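Local coordinates for protein vestitone reductase (Medicago sativa, PDB 2P4H) that catalyses the stereospecific NADPH-dependent reduction of (3R)-vestitone to its 4-hydroxyisoflavan product, the penultimate step in making the defence compound medicarpin, at residues 11-14 with 15-19; 49-52 with 53-57; 122-125 with 126-130; 198-201 with 202-205. All coordinates share one frame; numbering follows the deposited sequence.

Interaction 1: residues 11-14 with 15-19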
loop_
_atom_site.group_PDB
_atom_site.type_symbol
_atom_site.label_atom_id
_atom_site.label_comp_id
_atom_site.label_asym_id
_atom_site.label_seq_id
_atom_site.Cartn_x
_atom_site.Cartn_y
_atom_site.Cartn_z
ATOM N N GLY A 11 8.434 7.311 -0.175
ATOM C CA GLY A 11 7.770 6.479 0.811
ATOM C C GLY A 11 8.128 5.018 0.597
ATOM O O GLY A 11 8.694 4.657 -0.432
ATOM N N PHE A 12 7.801 4.176 1.570
ATOM C CA PHE A 12 8.080 2.748 1.481
ATOM C C PHE A 12 7.521 2.125 0.198
ATOM O O PHE A 12 8.265 1.552 -0.603
ATOM C CB PHE A 12 7.510 2.053 2.730
ATOM C CG PHE A 12 7.397 0.551 2.625
ATOM C CD1 PHE A 12 8.429 -0.221 2.095
ATOM C CD2 PHE A 12 6.265 -0.095 3.114
ATOM C CE1 PHE A 12 8.331 -1.615 2.056
ATOM C CE2 PHE A 12 6.161 -1.484 3.081
ATOM C CZ PHE A 12 7.192 -2.245 2.554
ATOM N N LEU A 13 6.217 2.242 -0.013
ATOM C CA LEU A 13 5.616 1.651 -1.204
ATOM C C LEU A 13 6.043 2.356 -2.489
ATOM O O LEU A 13 6.416 1.707 -3.471
ATOM C CB LEU A 13 4.088 1.663 -1.094
ATOM C CG LEU A 13 3.382 1.002 -2.280
ATOM C CD1 LEU A 13 3.826 -0.449 -2.411
ATOM C CD2 LEU A 13 1.875 1.094 -2.094
ATOM N N GLY A 14 5.987 3.684 -2.484
ATOM C CA GLY A 14 6.365 4.434 -3.665
ATOM C C GLY A 14 7.771 4.142 -4.152
ATOM O O GLY A 14 7.984 3.932 -5.349
ATOM N N SER A 15 8.735 4.124 -3.237
ATOM C CA SER A 15 10.110 3.867 -3.638
ATOM C C SER A 15 10.289 2.445 -4.158
ATOM O O SER A 15 11.052 2.221 -5.097
ATOM C CB SER A 15 11.084 4.152 -2.484
ATOM O OG SER A 15 10.836 3.345 -1.348
ATOM N N TRP A 16 9.585 1.479 -3.572
ATOM C CA TRP A 16 9.718 0.110 -4.052
ATOM C C TRP A 16 9.123 -0.002 -5.451
ATOM O O TRP A 16 9.664 -0.694 -6.315
ATOM C CB TRP A 16 9.033 -0.890 -3.116
ATOM C CG TRP A 16 9.405 -2.289 -3.489
ATOM C CD1 TRP A 16 8.717 -3.135 -4.313
ATOM C CD2 TRP A 16 10.634 -2.950 -3.173
ATOM N NE1 TRP A 16 9.450 -4.280 -4.535
ATOM C CE2 TRP A 16 10.631 -4.189 -3.845
ATOM C CE3 TRP A 16 11.745 -2.607 -2.387
ATOM C CZ2 TRP A 16 11.698 -5.093 -3.758
ATOM C CZ3 TRP A 16 12.804 -3.502 -2.301
ATOM C CH2 TRP A 16 12.773 -4.729 -2.982
ATOM N N ILE A 17 8.008 0.685 -5.677
ATOM C CA ILE A 17 7.370 0.665 -6.985
ATOM C C ILE A 17 8.281 1.312 -8.035
ATOM O O ILE A 17 8.338 0.848 -9.174
ATOM C CB ILE A 17 5.990 1.367 -6.928
ATOM C CG1 ILE A 17 4.987 0.435 -6.239
ATOM C CG2 ILE A 17 5.512 1.734 -8.330
ATOM C CD1 ILE A 17 3.587 1.008 -6.096
ATOM N N ILE A 18 8.999 2.370 -7.659
ATOM C CA ILE A 18 9.915 3.014 -8.599
ATOM C C ILE A 18 11.017 2.017 -8.964
ATOM O O ILE A 18 11.376 1.868 -10.132
ATOM C CB ILE A 18 10.541 4.289 -7.989
ATOM C CG1 ILE A 18 9.475 5.387 -7.899
ATOM C CG2 ILE A 18 11.735 4.751 -8.826
ATOM C CD1 ILE A 18 9.952 6.670 -7.271
ATOM N N LYS A 19 11.542 1.331 -7.953
ATOM C CA LYS A 19 12.582 0.325 -8.158
ATOM C C LYS A 19 12.077 -0.724 -9.153
ATOM O O LYS A 19 12.757 -1.063 -10.126
ATOM C CB LYS A 19 12.913 -0.339 -6.816
ATOM C CG LYS A 19 13.849 -1.530 -6.892
ATOM C CD LYS A 19 14.076 -2.105 -5.500
ATOM C CE LYS A 19 14.952 -3.351 -5.521
ATOM N NZ LYS A 19 14.300 -4.495 -6.212
#

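Interaction 2: residues 49-52 with 53-57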
loop_
_atom_site.group_PDB
_atom_site.type_symbol
_atom_site.label_atom_id
_atom_site.label_comp_id
_atom_site.label_asym_id
_atom_site.label_seq_id
_atom_site.Cartn_x
_atom_site.Cartn_y
_atom_site.Cartn_z
ATOM N N PRO A 49 19.264 1.094 -9.967
ATOM C CA PRO A 49 19.654 0.775 -11.343
ATOM C C PRO A 49 18.695 1.388 -12.362
ATOM O O PRO A 49 17.478 1.229 -12.253
ATOM C CB PRO A 49 19.623 -0.751 -11.358
ATOM C CG PRO A 49 20.025 -1.099 -9.961
ATOM C CD PRO A 49 19.214 -0.124 -9.139
ATOM N N GLY A 50 19.252 2.098 -13.339
ATOM C CA GLY A 50 18.440 2.716 -14.374
ATOM C C GLY A 50 17.894 4.099 -14.061
ATOM O O GLY A 50 17.344 4.759 -14.941
ATOM N N ALA A 51 18.052 4.549 -12.822
ATOM C CA ALA A 51 17.544 5.857 -12.417
ATOM C C ALA A 51 18.259 7.041 -13.068
ATOM O O ALA A 51 17.620 8.016 -13.471
ATOM C CB ALA A 51 17.610 5.989 -10.901
ATOM N N SER A 52 19.582 6.963 -13.175
ATOM C CA SER A 52 20.350 8.055 -13.761
ATOM C C SER A 52 19.926 8.424 -15.180
ATOM O O SER A 52 20.290 9.486 -15.681
ATOM C CB SER A 52 21.850 7.730 -13.729
ATOM O OG SER A 52 22.141 6.530 -14.421
ATOM N N GLU A 53 19.148 7.562 -15.830
ATOM C CA GLU A 53 18.705 7.854 -17.188
ATOM C C GLU A 53 17.192 7.827 -17.383
ATOM O O GLU A 53 16.686 8.374 -18.362
ATOM C CB GLU A 53 19.347 6.876 -18.179
ATOM C CG GLU A 53 20.862 6.793 -18.080
ATOM C CD GLU A 53 21.326 5.656 -17.193
ATOM O OE1 GLU A 53 20.728 5.451 -16.115
ATOM O OE2 GLU A 53 22.297 4.967 -17.572
ATOM N N LYS A 54 16.466 7.213 -16.453
ATOM C CA LYS A 54 15.016 7.115 -16.599
ATOM C C LYS A 54 14.161 7.640 -15.448
ATOM O O LYS A 54 12.934 7.569 -15.518
ATOM C CB LYS A 54 14.631 5.663 -16.877
ATOM C CG LYS A 54 15.290 5.070 -18.109
ATOM C CD LYS A 54 14.973 3.591 -18.221
ATOM C CE LYS A 54 15.758 2.937 -19.342
ATOM N NZ LYS A 54 15.532 1.465 -19.368
ATOM N N LEU A 55 14.789 8.154 -14.395
ATOM C CA LEU A 55 14.038 8.685 -13.259
ATOM C C LEU A 55 14.100 10.207 -13.230
ATOM O O LEU A 55 15.182 10.792 -13.257
ATOM C CB LEU A 55 14.581 8.125 -11.941
ATOM C CG LEU A 55 13.915 8.663 -10.669
ATOM C CD1 LEU A 55 12.429 8.311 -10.666
ATOM C CD2 LEU A 55 14.603 8.079 -9.446
ATOM N N HIS A 56 12.934 10.841 -13.162
ATOM C CA HIS A 56 12.848 12.296 -13.145
ATOM C C HIS A 56 11.974 12.782 -11.993
ATOM O O HIS A 56 10.919 12.207 -11.720
ATOM C CB HIS A 56 12.264 12.785 -14.471
ATOM C CG HIS A 56 12.973 12.246 -15.674
ATOM N ND1 HIS A 56 14.242 12.649 -16.032
ATOM C CD2 HIS A 56 12.605 11.313 -16.583
ATOM C CE1 HIS A 56 14.625 11.987 -17.109
ATOM N NE2 HIS A 56 13.649 11.170 -17.464
ATOM N N PHE A 57 12.414 13.847 -11.325
ATOM C CA PHE A 57 11.675 14.414 -10.202
ATOM C C PHE A 57 10.917 15.685 -10.577
ATOM O O PHE A 57 11.382 16.485 -11.396
ATOM C CB PHE A 57 12.620 14.714 -9.036
ATOM C CG PHE A 57 13.260 13.493 -8.443
ATOM C CD1 PHE A 57 14.326 12.867 -9.081
ATOM C CD2 PHE A 57 12.790 12.966 -7.246
ATOM C CE1 PHE A 57 14.917 11.726 -8.530
ATOM C CE2 PHE A 57 13.372 11.829 -6.687
ATOM C CZ PHE A 57 14.437 11.208 -7.329
HETATM O O HOH W 1 17.400 10.742 -14.849
#

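Interaction 3: residues 122-125 with 126-130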
loop_
_atom_site.group_PDB
_atom_site.type_symbol
_atom_site.label_atom_id
_atom_site.label_comp_id
_atom_site.label_asym_id
_atom_site.label_seq_id
_atom_site.Cartn_x
_atom_site.Cartn_y
_atom_site.Cartn_z
ATOM N N TYR A 122 -4.859 3.877 -7.739
ATOM C CA TYR A 122 -4.858 4.503 -6.426
ATOM C C TYR A 122 -4.625 3.487 -5.324
ATOM O O TYR A 122 -5.278 2.445 -5.278
ATOM C CB TYR A 122 -6.195 5.202 -6.181
ATOM C CG TYR A 122 -6.241 5.952 -4.874
ATOM C CD1 TYR A 122 -5.502 7.122 -4.705
ATOM C CD2 TYR A 122 -6.988 5.478 -3.793
ATOM C CE1 TYR A 122 -5.498 7.805 -3.496
ATOM C CE2 TYR A 122 -6.988 6.160 -2.570
ATOM C CZ TYR A 122 -6.237 7.322 -2.438
ATOM O OH TYR A 122 -6.208 8.004 -1.241
ATOM N N THR A 123 -3.697 3.807 -4.434
ATOM C CA THR A 123 -3.370 2.947 -3.309
ATOM C C THR A 123 -4.356 3.159 -2.167
ATOM O O THR A 123 -4.410 4.250 -1.597
ATOM C CB THR A 123 -1.945 3.255 -2.785
ATOM O OG1 THR A 123 -0.976 2.840 -3.757
ATOM C CG2 THR A 123 -1.684 2.539 -1.470
ATOM N N SER A 124 -5.150 2.139 -1.845
ATOM C CA SER A 124 -6.073 2.254 -0.724
ATOM C C SER A 124 -5.570 1.389 0.427
ATOM O O SER A 124 -4.423 0.937 0.408
ATOM C CB SER A 124 -7.503 1.872 -1.114
ATOM O OG SER A 124 -8.402 2.295 -0.095
ATOM N N SER A 125 -6.434 1.128 1.402
ATOM C CA SER A 125 -6.031 0.413 2.605
ATOM C C SER A 125 -7.116 -0.467 3.207
ATOM O O SER A 125 -8.301 -0.240 2.983
ATOM C CB SER A 125 -5.601 1.467 3.634
ATOM O OG SER A 125 -5.661 0.992 4.961
ATOM N N GLY A 126 -6.700 -1.468 3.981
ATOM C CA GLY A 126 -7.655 -2.339 4.638
ATOM C C GLY A 126 -8.503 -1.542 5.616
ATOM O O GLY A 126 -9.597 -1.965 5.990
ATOM N N SER A 127 -8.006 -0.379 6.031
ATOM C CA SER A 127 -8.756 0.461 6.959
ATOM C C SER A 127 -10.005 1.027 6.284
ATOM O O SER A 127 -10.931 1.476 6.959
ATOM C CB SER A 127 -7.885 1.610 7.469
ATOM O OG SER A 127 -7.496 2.458 6.408
ATOM N N ALA A 128 -10.030 1.009 4.954
ATOM C CA ALA A 128 -11.179 1.517 4.209
ATOM C C ALA A 128 -12.313 0.494 4.118
ATOM O O ALA A 128 -13.400 0.807 3.620
ATOM C CB ALA A 128 -10.749 1.944 2.801
ATOM N N VAL A 129 -12.067 -0.725 4.598
ATOM C CA VAL A 129 -13.088 -1.772 4.558
ATOM C C VAL A 129 -13.323 -2.492 5.885
ATOM O O VAL A 129 -14.402 -3.043 6.107
ATOM C CB VAL A 129 -12.751 -2.877 3.503
ATOM C CG1 VAL A 129 -12.603 -2.261 2.122
ATOM C CG2 VAL A 129 -11.483 -3.628 3.900
ATOM N N SER A 130 -12.321 -2.476 6.761
ATOM C CA SER A 130 -12.386 -3.204 8.029
ATOM C C SER A 130 -13.231 -2.664 9.179
ATOM O O SER A 130 -13.511 -3.397 10.129
ATOM C CB SER A 130 -10.962 -3.453 8.531
ATOM O OG SER A 130 -10.206 -4.166 7.562
#

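Interaction 4: residues 198-201 with 202-205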
loop_
_atom_site.group_PDB
_atom_site.type_symbol
_atom_site.label_atom_id
_atom_site.label_comp_id
_atom_site.label_asym_id
_atom_site.label_seq_id
_atom_site.Cartn_x
_atom_site.Cartn_y
_atom_site.Cartn_z
ATOM N N LYS A 198 13.775 4.890 6.505
ATOM C CA LYS A 198 13.257 4.527 7.821
ATOM C C LYS A 198 12.523 3.194 7.786
ATOM O O LYS A 198 12.021 2.783 6.740
ATOM C CB LYS A 198 12.302 5.608 8.337
ATOM C CG LYS A 198 12.949 6.961 8.575
ATOM C CD LYS A 198 11.937 7.959 9.114
ATOM C CE LYS A 198 12.582 9.307 9.382
ATOM N NZ LYS A 198 11.598 10.292 9.912
ATOM N N LEU A 199 12.463 2.524 8.933
ATOM C CA LEU A 199 11.765 1.244 9.036
ATOM C C LEU A 199 10.268 1.473 8.836
ATOM O O LEU A 199 9.643 2.205 9.604
ATOM C CB LEU A 199 12.003 0.629 10.418
ATOM C CG LEU A 199 11.264 -0.681 10.719
ATOM C CD1 LEU A 199 11.769 -1.778 9.793
ATOM C CD2 LEU A 199 11.481 -1.069 12.170
ATOM N N PRO A 200 9.669 0.859 7.797
ATOM C CA PRO A 200 8.232 1.058 7.583
ATOM C C PRO A 200 7.409 0.565 8.769
ATOM O O PRO A 200 7.674 -0.500 9.325
ATOM C CB PRO A 200 7.949 0.251 6.314
ATOM C CG PRO A 200 9.260 0.288 5.583
ATOM C CD PRO A 200 10.264 0.080 6.697
ATOM N N ASP A 201 6.401 1.345 9.143
ATOM C CA ASP A 201 5.532 1.007 10.257
ATOM C C ASP A 201 4.889 -0.370 10.088
ATOM O O ASP A 201 4.797 -1.136 11.043
ATOM C CB ASP A 201 4.442 2.076 10.392
ATOM C CG ASP A 201 3.503 1.807 11.544
ATOM O OD1 ASP A 201 3.959 1.849 12.704
ATOM O OD2 ASP A 201 2.307 1.554 11.286
ATOM N N SER A 202 4.450 -0.687 8.873
ATOM C CA SER A 202 3.810 -1.972 8.623
ATOM C C SER A 202 4.757 -3.137 8.897
ATOM O O SER A 202 4.334 -4.189 9.384
ATOM C CB SER A 202 3.291 -2.037 7.184
ATOM O OG SER A 202 4.332 -1.816 6.252
ATOM N N ILE A 203 6.035 -2.951 8.590
ATOM C CA ILE A 203 7.018 -3.998 8.832
ATOM C C ILE A 203 7.325 -4.092 10.325
ATOM O O ILE A 203 7.457 -5.188 10.869
ATOM C CB ILE A 203 8.306 -3.742 8.009
ATOM C CG1 ILE A 203 7.972 -3.864 6.517
ATOM C CG2 ILE A 203 9.410 -4.717 8.417
ATOM C CD1 ILE A 203 9.147 -3.639 5.580
ATOM N N GLU A 204 7.431 -2.950 10.998
ATOM C CA GLU A 204 7.698 -2.979 12.430
ATOM C C GLU A 204 6.574 -3.738 13.136
ATOM O O GLU A 204 6.821 -4.556 14.024
ATOM C CB GLU A 204 7.812 -1.552 12.981
ATOM C CG GLU A 204 8.064 -1.494 14.484
ATOM C CD GLU A 204 8.507 -0.121 14.946
ATOM O OE1 GLU A 204 7.951 0.883 14.456
ATOM O OE2 GLU A 204 9.406 -0.051 15.809
ATOM N N LYS A 205 5.335 -3.483 12.727
ATOM C CA LYS A 205 4.197 -4.161 13.332
ATOM C C LYS A 205 4.156 -5.644 12.980
ATOM O O LYS A 205 3.866 -6.480 13.836
ATOM C CB LYS A 205 2.892 -3.485 12.905
ATOM C CG LYS A 205 2.734 -2.078 13.457
ATOM C CD LYS A 205 1.421 -1.453 13.034
ATOM C CE LYS A 205 1.276 -0.062 13.626
ATOM N NZ LYS A 205 1.461 -0.079 15.102
HETATM O O HOH W 2 8.626 1.906 12.050
HETATM O O HOH W 3 5.216 0.412 14.390
#

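Interaction 1: residues 11-14 with 15-19
S15 turns back on G11, one helical turn earlier, and holds its carbonyl oxygen twice. Followed outward, its CB already lies 3.2 Å from G11 O, and the tip OG closes on the same atom at 2.7 Å in a hydrogen bond that the hydroxyl donates. The torsion that permits this places OG between the backbone N and the carbonyl carbon (chi1 60°), folding the hydroxyl over the preceding turn. The amide S15 N also binds G11 O, at 2.9 Å and with an N-H...O angle of 162°. The two donors arrive from opposite faces of the carbonyl plane, which probably helps hold the G11 peptide in place. OG is also 3.2 Å from F12 O.

The following amides continue the i to i+4 ladder: I17 N reaches L13 O at 2.9 Å and I18 N reaches G14 O at 3.0 Å. On the flank bearing L13, the branch carbon CG of L13 meets CD1 of I17 at 3.8 Å, the two side chains crossing at a slant. W16 points its indole NE1 to D228, outside this turn. G11 is the N-cap of helix 12-23, and G11 and G14 belong to a GxGxxG pattern within the predicted NADP(+)-binding residues, consistent with the glycine-rich turn after the first strand of a Rossmann fold.

Interaction 2: residues 49-52 with 53-57
A51 and L55 meet across the end of a short helical turn, a local contact where helix 51-54 runs directly into strand 55-57, an outermost strand of the seven-stranded parallel sheet of this Rossmann-type domain. The apolar evidence is CB of A51 lying 3.8 Å from CB of L55, with CD2 of L55 reaching the same methyl. Around this pair, A51 also touches L22 of helix 12-23, and L55 packs on I18 and V28, so the turn is seated against the first helix and the neighbouring strand 27-31.

Backbone bonds define the turn. G50, at the N-cap, offers its carbonyl O to K54 N at 3.0 Å; E53 N makes a weak bond to the same oxygen. A51 O receives L55 N at 3.0 Å, although L55 has already left helical geometry, so this bond spans the change from helix to strand. A water donates to both A51 O and L55 O, bridging the turn to the first residue of the strand. G50 itself has a positive phi of 87°, a conformation that favours glycine because a CB would press on the preceding carbonyl oxygen.

On the solvent side, E53 bends at chi2 (95°) and curls back along the chain toward its neighbour S52, whose hydroxyl is turned between the backbone N and the carbonyl carbon. The hydroxyl S52 OG donates to E53 OE1 in a very short bond of 2.5 Å.

Interaction 3: residues 122-125 with 126-130
S125 and S127 are brought together by different first torsions: S125 carries its OG anti to the backbone N (chi1 158°), whereas S127 turns its OG between the backbone N and the carbonyl carbon (chi1 63°). The two hydroxyls consequently face each other across the turn, S125 OG lying 2.8 Å from S127 OG in a hydrogen bond in which either could donate. The backbone supports the same fold-back, since A128 N binds S125 O at 2.9 Å. That donor stands well above the carbonyl plane, 55° out of it, so the bond does not follow a lone-pair direction.

Beside this bond, CB of A128 approaches S125 O at 3.3 Å and also meets S124 OG at 3.7 Å. The hydroxyl of S124 has its own polar partner in E168, on helix 158-177. Further along, G126 O accepts three bonds, from V129 N, S130 N and S130 OG, the hydroxyl bond measuring 2.8 Å. This gathers the residues after the strand into a compact turn.

The turn follows an inner strand, 119-125, of the seven-stranded parallel sheet and faces helix 158-177: S125 and S127 both touch Y160, a residue assigned to NADP(+) binding by similarity, and S127 also touches K164. A serine after this strand, set beside a Tyr-x-x-x-Lys helix, is consistent with the active-site arrangement of short-chain dehydrogenase/reductases.

Interaction 4: residues 198-201 with 202-205
Apolar contacts join L199 and P200 to the first turn of helix 201-206. CD1 of L199 rests 4.0 Å from CG2 of I203, while its other methyl, CD2, lies 3.8 Å from CB of E204, so the leucine spreads its two branches over two helical residues. The P200 ring runs beside I203 and points the same way, its CG 3.9 Å from CD1 of I203.

Backbone hydrogen bonds start the helix. P200, the N-cap, gives its carbonyl O to E204 N at 3.0 Å and, weakly, to I203 N; D201 O accepts K205 N at 2.9 Å.

Charged and water-mediated contacts lie on the outer side. D201, with CG anti to the backbone N (chi1 -179°), lays its carboxylate against the K205 chain, OD2 being 3.0 Å from CE. The salt bridge from D201 OD1 to K205 NZ is long at 4.0 Å. One water donates to L199 O and E204 OE1, and another to D201 OD1 and E204 OE1.

The carboxylates of D201 and E204 are thus linked through a shared water while a lysine stands nearby, which probably eases their mutual repulsion at the solvent-facing start of the helix.

Interaction 1 is the hub: it touches each of the other three, which do not touch one another. I18 CG2 meets L55 CD1 of interaction 2 at 4.1 Å, packing the first residue of the edge strand against helix 12-23. L13 CD2 lies 3.7 Å from T123 OG1 on the strand of interaction 3. Toward interaction 4, the ring of F12 packs on the proline, with CG 3.5 Å from P200 CG. Interactions 2 and 3 reach the same sheet but their centres are 30 Å apart. Interactions 1 and 3 border the probable cofactor site, contributing the predicted glycine-rich residues and the serines beside Y160; interaction 4 packs against F12 at its margin.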